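Local coordinates for protein LipS lipolytic enzyme (Unidentified, PDB 4FBL) that hydrolyses ester bonds of lipids as a thermostable, metagenome-derived lipase of the alpha/beta-hydrolase fold, at the interface of chains A and B. Coordinates in Å, arbitrary orientation; residue numbers count along the deposited sequence, not the author numbering. Chains: chain A/B, LipS lipolytic enzyme.

Contact 1 and contact 2 are neighbouring patches of one two-fold symmetric interface, the centres of their C-alpha atoms about 8 Å apart. They share A:Val209, B:Ala166 and B:Ile204, and both draw on helix 200-213 of each chain and on helix 160-166 of chain B. Contact 1 follows the C-terminal half of the chain A helix to its methionine, whereas contact 2 runs to the threonine pair and on to helix 101-118. The symmetry repeats each patch with chains exchanged, so the two patches and their twins together bury mostly apolar side chains, though this pairing may not be the biological one.

Contact 1: the interface of chains A and B. Residues chain A 208-209, 212; chain B 157-159, 162-163, 166, 204.
Anti to its backbone N (chi1 -162°) and extended at the next bond, the side chain of A:Met212 runs out over B:Ser159 and B:Ala163 before a bend at chi3 (-58°) turns its methyl toward B:Ile204. A:Met212 CB packs on B:Ala163 CB at 3.6 Å, CG lies 3.5 Å from the carbonyl O of B:Ser159, and the thioether SD comes to 3.4 Å from that same O. The amide N of B:Ser159 also points at A:Met212 SD over 3.6 Å, at best a weak hydrogen bond although fairly straight (156° at H). At the tip, A:Met212 CE meets B:Ile204 CG1 at 3.8 Å, the two side chains approaching end to end. An alanine in place of A:Met212 would probably open a gap between B:Ser159 and B:Ile204 and deprive the isoleucine of its partner at this end. The other branch of B:Ile204, CG2, faces A:Ala208 CB at 3.8 Å and touches A:Val209 CG2 at 3.9 Å, the isoleucine and valine side chains crossing at about a right angle. A:Val209 straddles B:Ala166, with both methyls near its CB. Within chain B, the hydroxyl OG of B:Ser159 accepts a hydrogen bond from B:Leu162 N (3.1 Å), tying the loop to the first turn of the helix. The patch thus sets helix 200-213 of chain A against helices 160-166 and 200-213 of chain B and the loop just before helix 160-166.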
ATOM      1  N   ALA A 208       4.018  -1.664  -1.021  1.00 18.58           N
ATOM      2  CA  ALA A 208       3.806  -1.513   0.452  1.00 19.45           C
ATOM      3  C   ALA A 208       3.824  -2.855   1.126  1.00 17.92           C
ATOM      4  O   ALA A 208       4.409  -3.003   2.168  1.00 19.58           O
ATOM      5  CB  ALA A 208       2.428  -0.805   0.728  1.00 15.63           C
ATOM      6  N   VAL A 209       3.168  -3.843   0.553  1.00 18.96           N
ATOM      7  CA  VAL A 209       3.188  -5.152   1.154  1.00 18.88           C
ATOM      8  C   VAL A 209       4.628  -5.772   1.141  1.00 20.29           C
ATOM      9  O   VAL A 209       5.156  -6.172   2.195  1.00 18.89           O
ATOM     10  CB  VAL A 209       2.154  -6.013   0.481  1.00 19.17           C
ATOM     11  CG1 VAL A 209       2.253  -7.504   0.953  1.00 17.51           C
ATOM     12  CG2 VAL A 209       0.817  -5.474   0.832  1.00 19.12           C
ATOM     13  N   MET A 212       6.866  -4.224   3.901  1.00 21.20           N
ATOM     14  CA  MET A 212       6.481  -4.639   5.280  1.00 21.20           C
ATOM     15  C   MET A 212       6.914  -6.096   5.480  1.00 21.87           C
ATOM     16  O   MET A 212       7.052  -6.580   6.650  1.00 20.90           O
ATOM     17  CB  MET A 212       4.957  -4.566   5.442  1.00 21.39           C
ATOM     18  CG  MET A 212       4.450  -4.555   6.973  1.00 24.27           C
ATOM     19  SD  MET A 212       2.666  -4.369   7.160  1.00 24.04           S
ATOM     20  CE  MET A 212       2.322  -2.790   6.299  1.00 19.23           C
TER
ATOM     21  N   MET B 157       1.650  -0.025   9.546  1.00 24.67           N
ATOM     22  CA  MET B 157       1.385  -1.031  10.581  1.00 23.91           C
ATOM     23  C   MET B 157       2.691  -1.700  11.042  1.00 26.14           C
ATOM     24  O   MET B 157       2.789  -2.186  12.171  1.00 26.34           O
ATOM     25  CB  MET B 157       0.433  -2.088  10.118  1.00 21.84           C
ATOM     26  CG  MET B 157      -1.007  -1.585   9.712  1.00 26.80           C
ATOM     27  SD  MET B 157      -1.778  -0.714  11.121  1.00 30.49           S
ATOM     28  CE  MET B 157      -2.246  -2.140  12.115  1.00 24.25           C
ATOM     29  N   GLU B 158       3.665  -1.794  10.151  1.00 26.31           N
ATOM     30  CA  GLU B 158       4.990  -2.334  10.461  1.00 26.92           C
ATOM     31  C   GLU B 158       4.917  -3.702  11.071  1.00 24.88           C
ATOM     32  O   GLU B 158       5.540  -3.913  12.075  1.00 24.53           O
ATOM     33  CB  GLU B 158       5.772  -1.396  11.412  1.00 27.23           C
ATOM     34  CG  GLU B 158       6.766  -0.570  10.633  1.00 35.84           C
ATOM     35  CD  GLU B 158       7.000   0.763  11.264  1.00 43.34           C
ATOM     36  OE1 GLU B 158       6.787   0.860  12.509  1.00 41.71           O
ATOM     37  OE2 GLU B 158       7.431   1.703  10.506  1.00 45.80           O
ATOM     38  N   SER B 159       4.079  -4.555  10.499  1.00 22.48           N
ATOM     39  CA  SER B 159       3.837  -5.893  10.951  1.00 23.50           C
ATOM     40  C   SER B 159       4.018  -6.969   9.794  1.00 23.84           C
ATOM     41  O   SER B 159       3.177  -7.179   8.925  1.00 24.31           O
ATOM     42  CB  SER B 159       2.446  -5.948  11.547  1.00 23.39           C
ATOM     43  OG  SER B 159       2.079  -7.292  11.621  1.00 30.25           O
ATOM     44  N   LEU B 162       1.079  -9.353   9.533  1.00 22.28           N
ATOM     45  CA  LEU B 162      -0.108  -8.822   8.812  1.00 23.57           C
ATOM     46  C   LEU B 162       0.124  -8.847   7.271  1.00 21.16           C
ATOM     47  O   LEU B 162      -0.717  -9.311   6.511  1.00 21.56           O
ATOM     48  CB  LEU B 162      -0.299  -7.350   9.239  1.00 22.18           C
ATOM     49  CG  LEU B 162      -1.592  -6.745   8.841  1.00 24.36           C
ATOM     50  CD1 LEU B 162      -2.749  -7.226   9.710  1.00 23.95           C
ATOM     51  CD2 LEU B 162      -1.301  -5.239   8.916  1.00 23.31           C
ATOM     52  N   ALA B 163       1.285  -8.318   6.869  1.00 21.89           N
ATOM     53  CA  ALA B 163       1.653  -8.206   5.428  1.00 20.61           C
ATOM     54  C   ALA B 163       1.601  -9.626   4.795  1.00 20.77           C
ATOM     55  O   ALA B 163       1.183  -9.790   3.643  1.00 20.95           O
ATOM     56  CB  ALA B 163       3.021  -7.545   5.335  1.00 19.57           C
ATOM     57  N   ALA B 166      -1.815 -10.482   3.514  1.00 22.46           N
ATOM     58  CA  ALA B 166      -2.441  -9.654   2.431  1.00 20.97           C
ATOM     59  C   ALA B 166      -2.763 -10.418   1.157  1.00 20.81           C
ATOM     60  O   ALA B 166      -3.895 -10.355   0.609  1.00 20.62           O
ATOM     61  CB  ALA B 166      -1.544  -8.416   2.152  1.00 20.04           C
ATOM     62  N   ILE B 204      -3.706  -1.828   4.277  1.00 19.07           N
ATOM     63  CA  ILE B 204      -2.286  -1.451   4.029  1.00 17.78           C
ATOM     64  C   ILE B 204      -2.244  -0.410   2.848  1.00 17.04           C
ATOM     65  O   ILE B 204      -1.461   0.542   2.900  1.00 18.88           O
ATOM     66  CB  ILE B 204      -1.443  -2.752   3.638  1.00 17.77           C
ATOM     67  CG1 ILE B 204      -1.104  -3.565   4.918  1.00 18.77           C
ATOM     68  CG2 ILE B 204      -0.125  -2.340   3.027  1.00 17.29           C
ATOM     69  CD1 ILE B 204      -0.780  -5.069   4.700  1.00 17.78           C
TER

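Contact 2: the interface of chains A and B. Residues chain A 101-102, 105, 205-206, 209; chain B 166-167, 201, 204-205.
B:Phe167 reaches across to A:Thr105, A:Ser102, A:Ala101 and A:Thr205, and hides 106 Å² of its surface against chain A. From its CB, which lies near A:Thr105 CB and OG1, the chain turns with CG anti to its own carbonyl carbon (chi1 -64°), and this carries the ring between helices 101-118 and 200-213 of chain A. The methyl CG2 of A:Thr105 stands 3.8 Å from B:Phe167 CG, above one ring face but offset toward the rim. On one flank, B:Phe167 CD1 approaches the hydroxyl OG1 of A:Thr105 at 3.4 Å, and CE1 comes near A:Ser102 N and OG, the latter lying at the ring edge in plane. On the other flank, B:Phe167 CD2 lies 4.1 Å from A:Thr105 CG2, and CE2 meets A:Thr205 CG2 and A:Val209 CG2. The tip, B:Phe167 CZ, abuts A:Ala101 CB at 3.6 Å. A:Thr205 CG2 also lies at the ring edge, in plane. A hydrogen bond from A:Thr105 OG1 to A:Ala101 O (2.9 Å) helps to hold OG1 between the backbone N and the carbonyl carbon (chi1 52°), which turns CG2 to the ring. The CE methylene of B:Lys201, next to the amine, lies 3.7 Å from A:Ser102 OG. Farther along, the hydroxyls of A:Thr205 and B:Thr205 share a short hydrogen bond, OG1 to OG1 2.5 Å, whose direction is not decided. B:Thr205 OG1 also donates to B:Lys201 O at 3.0 Å, from 46° above the carbonyl plane. In the fold, the phenylalanine immediately follows helix 160-166 of chain B, while the threonines pair the two copies of helix 200-213.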
ATOM      1  N   ALA A 101      -3.699  -6.045  -8.054  1.00 18.69           N
ATOM      2  CA  ALA A 101      -2.624  -6.727  -7.356  1.00 18.36           C
ATOM      3  C   ALA A 101      -2.962  -8.199  -6.991  1.00 20.24           C
ATOM      4  O   ALA A 101      -2.017  -9.010  -6.894  1.00 19.91           O
ATOM      5  CB  ALA A 101      -2.239  -5.960  -6.132  1.00 18.10           C
ATOM      6  N   SER A 102      -4.241  -8.555  -6.692  1.00 18.72           N
ATOM      7  CA  SER A 102      -4.548  -9.983  -6.473  1.00 18.97           C
ATOM      8  C   SER A 102      -4.286 -10.777  -7.733  1.00 19.49           C
ATOM      9  O   SER A 102      -3.850 -11.961  -7.642  1.00 20.04           O
ATOM     10  CB  SER A 102      -6.039 -10.241  -6.000  1.00 19.77           C
ATOM     11  OG  SER A 102      -6.313  -9.298  -4.943  1.00 25.78           O
ATOM     12  N   THR A 105      -0.168 -11.070  -7.989  1.00 17.81           N
ATOM     13  CA  THR A 105       0.355 -12.019  -7.041  1.00 17.23           C
ATOM     14  C   THR A 105      -0.124 -13.413  -7.441  1.00 18.63           C
ATOM     15  O   THR A 105       0.659 -14.341  -7.350  1.00 17.76           O
ATOM     16  CB  THR A 105      -0.056 -11.642  -5.570  1.00 19.10           C
ATOM     17  OG1 THR A 105      -1.486 -11.463  -5.540  1.00 18.42           O
ATOM     18  CG2 THR A 105       0.641 -10.321  -5.202  1.00 16.41           C
ATOM     19  N   THR A 205       0.090  -0.686  -3.741  1.00 15.71           N
ATOM     20  CA  THR A 205      -0.144  -1.747  -2.777  1.00 19.74           C
ATOM     21  C   THR A 205       0.928  -2.870  -2.766  1.00 19.43           C
ATOM     22  O   THR A 205       1.349  -3.374  -1.686  1.00 18.06           O
ATOM     23  CB  THR A 205      -1.511  -2.470  -3.119  1.00 21.02           C
ATOM     24  OG1 THR A 205      -2.568  -1.521  -3.037  1.00 20.61           O
ATOM     25  CG2 THR A 205      -1.838  -3.579  -2.130  1.00 18.87           C
ATOM     26  N   ILE A 206       1.322  -3.312  -3.956  1.00 18.37           N
ATOM     27  CA  ILE A 206       2.350  -4.388  -4.016  1.00 19.11           C
ATOM     28  C   ILE A 206       3.602  -3.866  -3.390  1.00 17.66           C
ATOM     29  O   ILE A 206       4.223  -4.566  -2.660  1.00 16.09           O
ATOM     30  CB  ILE A 206       2.724  -4.810  -5.450  1.00 20.35           C
ATOM     31  CG1 ILE A 206       1.544  -5.444  -6.191  1.00 21.48           C
ATOM     32  CG2 ILE A 206       4.006  -5.702  -5.460  1.00 19.50           C
ATOM     33  CD1 ILE A 206       1.205  -6.725  -5.659  1.00 27.52           C
ATOM     34  N   VAL A 209       3.168  -3.843   0.553  1.00 18.96           N
ATOM     35  CA  VAL A 209       3.188  -5.152   1.154  1.00 18.88           C
ATOM     36  C   VAL A 209       4.628  -5.772   1.141  1.00 20.29           C
ATOM     37  O   VAL A 209       5.156  -6.172   2.195  1.00 18.89           O
ATOM     38  CB  VAL A 209       2.154  -6.013   0.481  1.00 19.17           C
ATOM     39  CG1 VAL A 209       2.253  -7.504   0.953  1.00 17.51           C
ATOM     40  CG2 VAL A 209       0.817  -5.474   0.832  1.00 19.12           C
TER
ATOM     41  N   ALA B 166      -1.815 -10.482   3.514  1.00 22.46           N
ATOM     42  CA  ALA B 166      -2.441  -9.654   2.431  1.00 20.97           C
ATOM     43  C   ALA B 166      -2.763 -10.418   1.157  1.00 20.81           C
ATOM     44  O   ALA B 166      -3.895 -10.355   0.609  1.00 20.62           O
ATOM     45  CB  ALA B 166      -1.544  -8.416   2.152  1.00 20.04           C
ATOM     46  N   PHE B 167      -1.777 -11.156   0.615  1.00 21.28           N
ATOM     47  CA  PHE B 167      -2.047 -11.917  -0.627  1.00 22.13           C
ATOM     48  C   PHE B 167      -1.760 -13.415  -0.542  1.00 25.59           C
ATOM     49  O   PHE B 167      -1.268 -14.007  -1.504  1.00 26.42           O
ATOM     50  CB  PHE B 167      -1.214 -11.351  -1.798  1.00 19.51           C
ATOM     51  CG  PHE B 167      -1.593  -9.942  -2.155  1.00 20.03           C
ATOM     52  CD1 PHE B 167      -2.756  -9.709  -2.874  1.00 19.98           C
ATOM     53  CD2 PHE B 167      -0.838  -8.876  -1.713  1.00 20.38           C
ATOM     54  CE1 PHE B 167      -3.150  -8.457  -3.210  1.00 19.01           C
ATOM     55  CE2 PHE B 167      -1.237  -7.555  -2.034  1.00 19.98           C
ATOM     56  CZ  PHE B 167      -2.389  -7.344  -2.784  1.00 18.23           C
ATOM     57  N   LYS B 201      -5.514  -6.374   2.790  1.00 15.56           N
ATOM     58  CA  LYS B 201      -4.730  -5.709   1.724  1.00 16.13           C
ATOM     59  C   LYS B 201      -5.156  -4.181   1.578  1.00 17.59           C
ATOM     60  O   LYS B 201      -4.303  -3.276   1.460  1.00 16.26           O
ATOM     61  CB  LYS B 201      -4.856  -6.498   0.412  1.00 14.78           C
ATOM     62  CG  LYS B 201      -6.172  -6.401  -0.279  1.00 18.59           C
ATOM     63  CD  LYS B 201      -6.307  -7.234  -1.576  1.00 20.15           C
ATOM     64  CE  LYS B 201      -6.284  -8.751  -1.300  1.00 24.37           C
ATOM     65  NZ  LYS B 201      -7.585  -9.298  -0.732  1.00 25.13           N
ATOM     66  N   ILE B 204      -3.706  -1.828   4.277  1.00 19.07           N
ATOM     67  CA  ILE B 204      -2.286  -1.451   4.029  1.00 17.78           C
ATOM     68  C   ILE B 204      -2.244  -0.410   2.848  1.00 17.04           C
ATOM     69  O   ILE B 204      -1.461   0.542   2.900  1.00 18.88           O
ATOM     70  CB  ILE B 204      -1.443  -2.752   3.638  1.00 17.77           C
ATOM     71  CG1 ILE B 204      -1.104  -3.565   4.918  1.00 18.77           C
ATOM     72  CG2 ILE B 204      -0.125  -2.340   3.027  1.00 17.29           C
ATOM     73  CD1 ILE B 204      -0.780  -5.069   4.700  1.00 17.78           C
ATOM     74  N   THR B 205      -3.112  -0.591   1.864  1.00 16.46           N
ATOM     75  CA  THR B 205      -3.157   0.279   0.674  1.00 18.22           C
ATOM     76  C   THR B 205      -3.460   1.739   1.126  1.00 19.42           C
ATOM     77  O   THR B 205      -2.717   2.723   0.808  1.00 17.50           O
ATOM     78  CB  THR B 205      -4.259  -0.158  -0.378  1.00 19.85           C
ATOM     79  OG1 THR B 205      -3.945  -1.458  -0.943  1.00 19.55           O
ATOM     80  CG2 THR B 205      -4.323   0.881  -1.539  1.00 14.78           C
TER